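Local atomic coordinates of malate synthase (Haloferax volcanii, PDB entry 3OYX), a protein that catalyses the magnesium-dependent Claisen condensation of acetyl-CoA with glyoxylate and the hydrolysis that yields malate and CoA in the glyoxylate cycle. Residues F14-T19 / W257-G262; D188-Y193 / A227-Y232. All coordinates share one frame; numbering follows the deposited sequence.

From the N terminus the chain of malate synthase enters its (βα)8 barrel at strand 13-18, which carries one half of interaction 1. Strand 183-188 and the start of helix 190-196 then form one half of interaction 2; 33 residues later, 227-232 closes that short loop, joining the sixth and seventh strands at their C-terminal ends. Only at 257-262 does interaction 1 close the much longer loop begun at 14-19, pairing first strand with eighth and so closing the barrel; interaction 2 lies wholly within its span and the two do not cross. Trp257 N, 2.8 Å from Asp229 O in a probable hydrogen bond, joins them, and both border the bound glyoxylate.

Interaction 1 of 2, residues F14-T19 / W257-G262. With GLV (glyoxylic acid), chain B.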
ATOM      1  N   PHE A  14      24.175  -2.569  -4.340  1.00 43.32           N
ATOM      2  CA  PHE A  14      23.994  -4.002  -4.386  1.00 42.01           C
ATOM      3  C   PHE A  14      24.323  -4.350  -5.829  1.00 42.45           C
ATOM      4  O   PHE A  14      23.489  -4.163  -6.729  1.00 41.44           O
ATOM      5  CB  PHE A  14      22.537  -4.291  -3.938  1.00 41.65           C
ATOM      6  CG  PHE A  14      22.105  -5.737  -4.063  1.00 40.13           C
ATOM      7  CD1 PHE A  14      22.147  -6.586  -2.968  1.00 40.09           C
ATOM      8  CD2 PHE A  14      21.584  -6.239  -5.266  1.00 40.41           C
ATOM      9  CE1 PHE A  14      21.716  -7.924  -3.088  1.00 37.64           C
ATOM     10  CE2 PHE A  14      21.195  -7.549  -5.395  1.00 36.51           C
ATOM     11  CZ  PHE A  14      21.278  -8.395  -4.306  1.00 36.24           C
ATOM     12  N   PHE A  15      25.553  -4.806  -6.082  1.00 42.74           N
ATOM     13  CA  PHE A  15      26.036  -4.857  -7.477  1.00 42.94           C
ATOM     14  C   PHE A  15      26.191  -6.259  -7.962  1.00 42.66           C
ATOM     15  O   PHE A  15      26.939  -7.010  -7.351  1.00 42.21           O
ATOM     16  CB  PHE A  15      27.397  -4.089  -7.608  1.00 44.61           C
ATOM     17  CG  PHE A  15      28.128  -4.242  -8.975  1.00 45.06           C
ATOM     18  CD1 PHE A  15      27.449  -4.134 -10.199  1.00 46.18           C
ATOM     19  CD2 PHE A  15      29.523  -4.482  -9.016  1.00 48.50           C
ATOM     20  CE1 PHE A  15      28.120  -4.316 -11.446  1.00 47.64           C
ATOM     21  CE2 PHE A  15      30.239  -4.610 -10.252  1.00 45.13           C
ATOM     22  CZ  PHE A  15      29.543  -4.530 -11.461  1.00 45.12           C
ATOM     23  N   THR A  16      25.549  -6.615  -9.070  1.00 42.99           N
ATOM     24  CA  THR A  16      25.686  -7.974  -9.616  1.00 45.77           C
ATOM     25  C   THR A  16      26.688  -8.226 -10.785  1.00 47.57           C
ATOM     26  O   THR A  16      26.896  -7.357 -11.653  1.00 48.86           O
ATOM     27  CB  THR A  16      24.299  -8.521 -10.028  1.00 46.34           C
ATOM     28  OG1 THR A  16      23.617  -7.513 -10.772  1.00 47.02           O
ATOM     29  CG2 THR A  16      23.444  -8.834  -8.775  1.00 45.53           C
ATOM     30  N   SER A  17      27.278  -9.428 -10.837  1.00 48.22           N
ATOM     31  CA  SER A  17      28.161  -9.834 -11.952  1.00 48.01           C
ATOM     32  C   SER A  17      27.901 -11.254 -12.418  1.00 48.35           C
ATOM     33  O   SER A  17      27.802 -12.145 -11.608  1.00 48.30           O
ATOM     34  CB  SER A  17      29.623  -9.755 -11.515  1.00 47.48           C
ATOM     35  OG  SER A  17      29.790  -8.600 -10.731  1.00 45.50           O
ATOM     36  N   PRO A  18      27.853 -11.488 -13.725  1.00 49.67           N
ATOM     37  CA  PRO A  18      27.718 -12.860 -14.185  1.00 51.23           C
ATOM     38  C   PRO A  18      28.914 -13.674 -13.706  1.00 53.86           C
ATOM     39  O   PRO A  18      30.012 -13.125 -13.512  1.00 55.15           O
ATOM     40  CB  PRO A  18      27.782 -12.734 -15.713  1.00 51.14           C
ATOM     41  CG  PRO A  18      27.557 -11.290 -15.983  1.00 51.00           C
ATOM     42  CD  PRO A  18      28.192 -10.582 -14.826  1.00 49.02           C
ATOM     43  N   THR A  19      28.724 -14.971 -13.529  1.00 54.78           N
ATOM     44  CA  THR A  19      29.730 -15.779 -12.881  1.00 55.77           C
ATOM     45  C   THR A  19      30.508 -16.609 -13.929  1.00 56.97           C
ATOM     46  O   THR A  19      31.622 -17.044 -13.689  1.00 56.37           O
ATOM     47  CB  THR A  19      28.988 -16.696 -11.889  1.00 56.03           C
ATOM     48  OG1 THR A  19      27.844 -17.245 -12.572  1.00 55.86           O
ATOM     49  CG2 THR A  19      28.542 -15.889 -10.693  1.00 53.60           C
ATOM     50  N   TRP A 257      19.905  -1.683  -6.407  1.00 44.23           N
ATOM     51  CA  TRP A 257      20.710  -2.521  -7.289  1.00 44.86           C
ATOM     52  C   TRP A 257      21.616  -1.657  -8.223  1.00 46.12           C
ATOM     53  O   TRP A 257      21.254  -0.521  -8.584  1.00 46.84           O
ATOM     54  CB  TRP A 257      19.727  -3.323  -8.108  1.00 43.30           C
ATOM     55  CG  TRP A 257      20.178  -4.630  -8.655  1.00 43.17           C
ATOM     56  CD1 TRP A 257      21.150  -4.853  -9.607  1.00 43.72           C
ATOM     57  CD2 TRP A 257      19.589  -5.892  -8.387  1.00 42.62           C
ATOM     58  NE1 TRP A 257      21.218  -6.183  -9.919  1.00 41.44           N
ATOM     59  CE2 TRP A 257      20.253  -6.843  -9.198  1.00 45.34           C
ATOM     60  CE3 TRP A 257      18.527  -6.317  -7.561  1.00 46.38           C
ATOM     61  CZ2 TRP A 257      19.909  -8.201  -9.187  1.00 44.21           C
ATOM     62  CZ3 TRP A 257      18.208  -7.677  -7.521  1.00 41.66           C
ATOM     63  CH2 TRP A 257      18.894  -8.590  -8.335  1.00 45.99           C
ATOM     64  N   SER A 258      22.790  -2.169  -8.589  1.00 46.84           N
ATOM     65  CA  SER A 258      23.673  -1.481  -9.542  1.00 48.52           C
ATOM     66  C   SER A 258      24.089  -2.529 -10.576  1.00 50.44           C
ATOM     67  O   SER A 258      24.362  -3.687 -10.230  1.00 49.90           O
ATOM     68  CB  SER A 258      24.909  -0.923  -8.874  1.00 46.72           C
ATOM     69  OG  SER A 258      24.588   0.223  -8.129  1.00 46.65           O
ATOM     70  N   LEU A 259      24.073  -2.132 -11.843  1.00 51.34           N
ATOM     71  CA  LEU A 259      24.351  -3.060 -12.906  1.00 52.93           C
ATOM     72  C   LEU A 259      25.750  -2.853 -13.504  1.00 53.80           C
ATOM     73  O   LEU A 259      26.242  -3.706 -14.214  1.00 55.14           O
ATOM     74  CB  LEU A 259      23.268  -2.917 -13.955  1.00 52.83           C
ATOM     75  CG  LEU A 259      21.924  -3.501 -13.532  1.00 54.33           C
ATOM     76  CD1 LEU A 259      20.941  -3.295 -14.642  1.00 52.68           C
ATOM     77  CD2 LEU A 259      22.099  -4.993 -13.269  1.00 54.23           C
ATOM     78  N   THR A 260      26.378  -1.719 -13.204  1.00 54.29           N
ATOM     79  CA  THR A 260      27.659  -1.297 -13.770  1.00 55.00           C
ATOM     80  C   THR A 260      28.468  -0.528 -12.725  1.00 55.59           C
ATOM     81  O   THR A 260      27.920  -0.004 -11.749  1.00 55.19           O
ATOM     82  CB  THR A 260      27.476  -0.338 -14.999  1.00 54.14           C
ATOM     83  OG1 THR A 260      26.708   0.810 -14.629  1.00 55.31           O
ATOM     84  CG2 THR A 260      26.754  -1.003 -16.106  1.00 53.69           C
ATOM     85  N   PRO A 261      29.786  -0.393 -12.954  1.00 56.88           N
ATOM     86  CA  PRO A 261      30.574   0.447 -12.024  1.00 55.79           C
ATOM     87  C   PRO A 261      30.076   1.887 -12.069  1.00 55.21           C
ATOM     88  O   PRO A 261      30.131   2.628 -11.089  1.00 55.66           O
ATOM     89  CB  PRO A 261      31.993   0.322 -12.575  1.00 55.93           C
ATOM     90  CG  PRO A 261      32.005  -1.052 -13.250  1.00 56.73           C
ATOM     91  CD  PRO A 261      30.641  -1.150 -13.902  1.00 56.70           C
ATOM     92  N   GLY A 262      29.540   2.303 -13.198  1.00 54.69           N
ATOM     93  CA  GLY A 262      28.974   3.652 -13.209  1.00 54.59           C
ATOM     94  C   GLY A 262      27.854   3.687 -12.175  1.00 54.23           C
ATOM     95  O   GLY A 262      27.843   4.545 -11.265  1.00 54.02           O
TER
HETATM   96  C1  GLV B 501      15.616  -9.182  -9.896  1.00 38.12           C
HETATM   97  O1  GLV B 501      15.926 -10.376  -9.980  1.00 42.28           O
HETATM   98  C2  GLV B 501      14.498  -8.812 -10.773  1.00 42.24           C
HETATM   99  O2  GLV B 501      14.247  -7.619 -10.926  1.00 41.03           O
HETATM  100  O3  GLV B 501      13.740  -9.796 -11.326  1.00 38.02           O
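Phe14 and Phe15 pair in parallel with Trp257 and Ser258, the seam where the first strand of the (βα)8 barrel meets the eighth. Among the backbone bonds, Ser258 N donates to Phe14 O at 2.8 Å, while the next, Thr16 N to Ser258 O, is long and weak at 3.4 Å. One side-chain bond crosses the seam: Trp257 NE1 gives its N-H to Thr16 OG1 at 2.9 Å, the oxygen tilted 24° from the indole plane. A chi1 of 47° holds that hydroxyl between the backbone N and the carbonyl carbon of Thr16 and leaves CG2 against Trp257 CZ2, 3.6 Å away. The aromatic contact is T-shaped: the CD2-CE2 edge of Phe14 meets the face of the six-membered ring of Trp257, centroids 4.8 Å apart and planes at 62°. On the other face of the sheet, Phe15 turns its CD1-CE1 edge to the carbonyl oxygens of Ser258 and Leu259, which lie in its ring plane. An alanine in place of Trp257 would probably leave Thr16 OG1 without this donor and open a gap beside both the Phe14 edge and glyoxylate, whose C1 lies 3.7 Å from Trp257 CH2. A single indole thus joins barrel closure to the active site, linking Thr16, an acetyl-CoA-binding residue, to the wall of the glyoxylate pocket.

Interaction 2 of 2, residues D188-Y193 / A227-Y232; sequences DGEVDY and AVDGPY. With MG (magnesium ion), chain D; GLV (glyoxylic acid), chain B.
The backbone N of Gly230 faces two carboxylates, donating weakly to Glu190 OE1 across the contact at 3.2 Å and to Asp229 OD1 beside it in sequence at 2.8 Å. These groups lie at or just beyond the C-terminal ends of the sixth and seventh strands of the (βα)8 barrel, the end at which such barrels carry their active sites. Glu190 reaches Gly230 because its chain bends at chi2 (90°), which brings its carboxylate across that of Asp229 with the planes 60° apart. Arg244 forms salt bridges with both Glu190 OE2 and Asp229 OD2, and so probably tempers the gathering of acidic groups in this buried corner. Just before it, the strands are joined by a backbone bond, Asp188 N to Val228 O at 2.9 Å.

Beyond Asp188 the chain passes through Gly189, at the N-cap position, into helix 190-196, and the first turn of that helix receives the substrate. Val191 N donates to glyoxylate O2 and Asp192 N to O3, each at 2.8 Å, so the anion sits against a helix N terminus whose dipole probably adds to its stabilisation. Asp192 also supplies OD2 to magnesium at 2.0 Å; Glu158, two waters and glyoxylate O1 and O3 complete the metal's shell. Gly189 lets the ligand lie this close to the chain, since a beta carbon there would collide with glyoxylate C1. The apolar side of the pocket is shared between the segments: Val191 CG2 meets Pro231 CG at 4.0 Å, and that same ring carbon of Pro231 lies 3.4 Å from glyoxylate O2.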
ATOM      1  N   ASP A 188      13.990  -5.609  -3.559  1.00 37.42           N
ATOM      2  CA  ASP A 188      12.962  -5.682  -4.590  1.00 38.96           C
ATOM      3  C   ASP A 188      13.523  -6.192  -5.892  1.00 39.77           C
ATOM      4  O   ASP A 188      14.611  -5.835  -6.282  1.00 40.11           O
ATOM      5  CB  ASP A 188      12.252  -4.325  -4.775  1.00 37.99           C
ATOM      6  CG  ASP A 188      11.309  -4.040  -3.625  1.00 40.28           C
ATOM      7  OD1 ASP A 188      10.884  -5.084  -3.070  1.00 38.39           O
ATOM      8  OD2 ASP A 188      11.031  -2.860  -3.250  1.00 39.32           O
ATOM      9  N   GLY A 189      12.760  -7.025  -6.580  1.00 41.61           N
ATOM     10  CA  GLY A 189      13.133  -7.447  -7.925  1.00 41.84           C
ATOM     11  C   GLY A 189      12.004  -7.103  -8.845  1.00 42.79           C
ATOM     12  O   GLY A 189      11.175  -7.945  -9.204  1.00 41.45           O
ATOM     13  N   GLU A 190      11.984  -5.828  -9.222  1.00 44.39           N
ATOM     14  CA  GLU A 190      10.919  -5.293 -10.076  1.00 44.94           C
ATOM     15  C   GLU A 190      10.733  -6.051 -11.396  1.00 45.44           C
ATOM     16  O   GLU A 190       9.629  -6.009 -11.974  1.00 46.44           O
ATOM     17  CB  GLU A 190      11.079  -3.791 -10.356  1.00 45.08           C
ATOM     18  CG  GLU A 190      10.522  -2.933  -9.265  1.00 42.67           C
ATOM     19  CD  GLU A 190      11.539  -2.628  -8.215  1.00 43.07           C
ATOM     20  OE1 GLU A 190      12.562  -3.348  -8.097  1.00 43.27           O
ATOM     21  OE2 GLU A 190      11.328  -1.642  -7.489  1.00 41.10           O
ATOM     22  N   VAL A 191      11.773  -6.727 -11.878  1.00 44.63           N
ATOM     23  CA  VAL A 191      11.636  -7.421 -13.175  1.00 45.13           C
ATOM     24  C   VAL A 191      10.702  -8.647 -13.070  1.00 45.41           C
ATOM     25  O   VAL A 191       9.636  -8.672 -13.677  1.00 46.91           O
ATOM     26  CB  VAL A 191      12.993  -7.764 -13.867  1.00 43.99           C
ATOM     27  CG1 VAL A 191      12.734  -8.279 -15.269  1.00 42.70           C
ATOM     28  CG2 VAL A 191      13.830  -6.503 -13.974  1.00 44.76           C
ATOM     29  N   ASP A 192      11.094  -9.659 -12.312  1.00 44.49           N
ATOM     30  CA  ASP A 192      10.292 -10.833 -12.179  1.00 43.62           C
ATOM     31  C   ASP A 192       8.981 -10.489 -11.501  1.00 43.98           C
ATOM     32  O   ASP A 192       7.950 -11.106 -11.817  1.00 44.22           O
ATOM     33  CB  ASP A 192      11.058 -11.834 -11.360  1.00 45.21           C
ATOM     34  CG  ASP A 192      12.116 -12.532 -12.173  1.00 46.76           C
ATOM     35  OD1 ASP A 192      11.720 -13.024 -13.239  1.00 48.41           O
ATOM     36  OD2 ASP A 192      13.307 -12.569 -11.768  1.00 45.24           O
ATOM     37  N   TYR A 193       8.991  -9.465 -10.638  1.00 43.03           N
ATOM     38  CA  TYR A 193       7.759  -9.030  -9.979  1.00 41.48           C
ATOM     39  C   TYR A 193       6.705  -8.531 -10.963  1.00 41.72           C
ATOM     40  O   TYR A 193       5.514  -8.908 -10.830  1.00 42.47           O
ATOM     41  CB  TYR A 193       8.059  -7.990  -8.910  1.00 41.94           C
ATOM     42  CG  TYR A 193       6.892  -7.432  -8.114  1.00 39.51           C
ATOM     43  CD1 TYR A 193       6.447  -8.073  -6.963  1.00 35.88           C
ATOM     44  CD2 TYR A 193       6.305  -6.216  -8.478  1.00 39.60           C
ATOM     45  CE1 TYR A 193       5.392  -7.557  -6.206  1.00 36.39           C
ATOM     46  CE2 TYR A 193       5.281  -5.661  -7.745  1.00 40.83           C
ATOM     47  CZ  TYR A 193       4.823  -6.337  -6.585  1.00 40.34           C
ATOM     48  OH  TYR A 193       3.774  -5.794  -5.860  1.00 36.78           O
ATOM     49  N   ALA A 227      16.314  -2.645   3.411  1.00 37.77           N
ATOM     50  CA  ALA A 227      15.563  -2.669   2.170  1.00 37.23           C
ATOM     51  C   ALA A 227      16.430  -2.112   1.050  1.00 39.55           C
ATOM     52  O   ALA A 227      17.200  -1.177   1.273  1.00 41.00           O
ATOM     53  CB  ALA A 227      14.351  -1.810   2.336  1.00 38.51           C
ATOM     54  N   VAL A 228      16.358  -2.696  -0.144  1.00 40.19           N
ATOM     55  CA  VAL A 228      17.212  -2.342  -1.291  1.00 40.90           C
ATOM     56  C   VAL A 228      16.283  -2.443  -2.508  1.00 40.79           C
ATOM     57  O   VAL A 228      15.540  -3.399  -2.600  1.00 43.12           O
ATOM     58  CB  VAL A 228      18.434  -3.360  -1.404  1.00 42.38           C
ATOM     59  CG1 VAL A 228      19.180  -3.254  -2.738  1.00 39.32           C
ATOM     60  CG2 VAL A 228      19.372  -3.245  -0.227  1.00 39.34           C
ATOM     61  N   ASP A 229      16.281  -1.476  -3.420  1.00 40.60           N
ATOM     62  CA  ASP A 229      15.506  -1.539  -4.674  1.00 39.45           C
ATOM     63  C   ASP A 229      16.162  -2.383  -5.736  1.00 39.89           C
ATOM     64  O   ASP A 229      17.377  -2.684  -5.666  1.00 39.99           O
ATOM     65  CB  ASP A 229      15.330  -0.147  -5.272  1.00 40.42           C
ATOM     66  CG  ASP A 229      14.085  -0.037  -6.081  1.00 43.09           C
ATOM     67  OD1 ASP A 229      13.291  -1.000  -6.032  1.00 48.42           O
ATOM     68  OD2 ASP A 229      13.845   1.002  -6.732  1.00 44.90           O
ATOM     69  N   GLY A 230      15.391  -2.725  -6.757  1.00 40.00           N
ATOM     70  CA  GLY A 230      15.881  -3.614  -7.769  1.00 41.79           C
ATOM     71  C   GLY A 230      16.527  -2.919  -8.936  1.00 43.59           C
ATOM     72  O   GLY A 230      16.757  -1.704  -8.911  1.00 43.10           O
ATOM     73  N   PRO A 231      16.823  -3.701  -9.980  1.00 44.74           N
ATOM     74  CA  PRO A 231      17.677  -3.256 -11.092  1.00 46.07           C
ATOM     75  C   PRO A 231      17.023  -2.122 -11.800  1.00 47.65           C
ATOM     76  O   PRO A 231      15.800  -2.130 -11.927  1.00 48.73           O
ATOM     77  CB  PRO A 231      17.718  -4.449 -12.049  1.00 45.21           C
ATOM     78  CG  PRO A 231      16.771  -5.464 -11.512  1.00 44.76           C
ATOM     79  CD  PRO A 231      16.329  -5.076 -10.127  1.00 44.38           C
ATOM     80  N   TYR A 232      17.839  -1.168 -12.224  1.00 50.18           N
ATOM     81  CA  TYR A 232      17.431  -0.037 -13.066  1.00 54.33           C
ATOM     82  C   TYR A 232      18.216  -0.171 -14.416  1.00 57.85           C
ATOM     83  O   TYR A 232      19.397   0.269 -14.526  1.00 58.09           O
ATOM     84  CB  TYR A 232      17.743   1.286 -12.343  1.00 53.03           C
ATOM     85  CG  TYR A 232      17.149   2.486 -13.021  1.00 55.34           C
ATOM     86  CD1 TYR A 232      15.868   2.956 -12.677  1.00 53.58           C
ATOM     87  CD2 TYR A 232      17.867   3.170 -14.018  1.00 53.13           C
ATOM     88  CE1 TYR A 232      15.296   4.066 -13.325  1.00 52.70           C
ATOM     89  CE2 TYR A 232      17.307   4.260 -14.672  1.00 54.09           C
ATOM     90  CZ  TYR A 232      16.023   4.704 -14.337  1.00 57.01           C
ATOM     91  OH  TYR A 232      15.508   5.804 -15.013  1.00 58.59           O
TER
HETATM   92 MG    MG D 601      14.551 -11.522 -10.647  1.00 46.99          MG
HETATM   93  C1  GLV B 501      15.616  -9.182  -9.896  1.00 38.12           C
HETATM   94  O1  GLV B 501      15.926 -10.376  -9.980  1.00 42.28           O
HETATM   95  C2  GLV B 501      14.498  -8.812 -10.773  1.00 42.24           C
HETATM   96  O2  GLV B 501      14.247  -7.619 -10.926  1.00 41.03           O
HETATM   97  O3  GLV B 501      13.740  -9.796 -11.326  1.00 38.02           O
HETATM   98  O   HOH W   1      15.975 -11.678 -12.421  1.00 44.93           O
HETATM   99  O   HOH W   2      15.375 -13.302  -9.954  1.00 41.54           O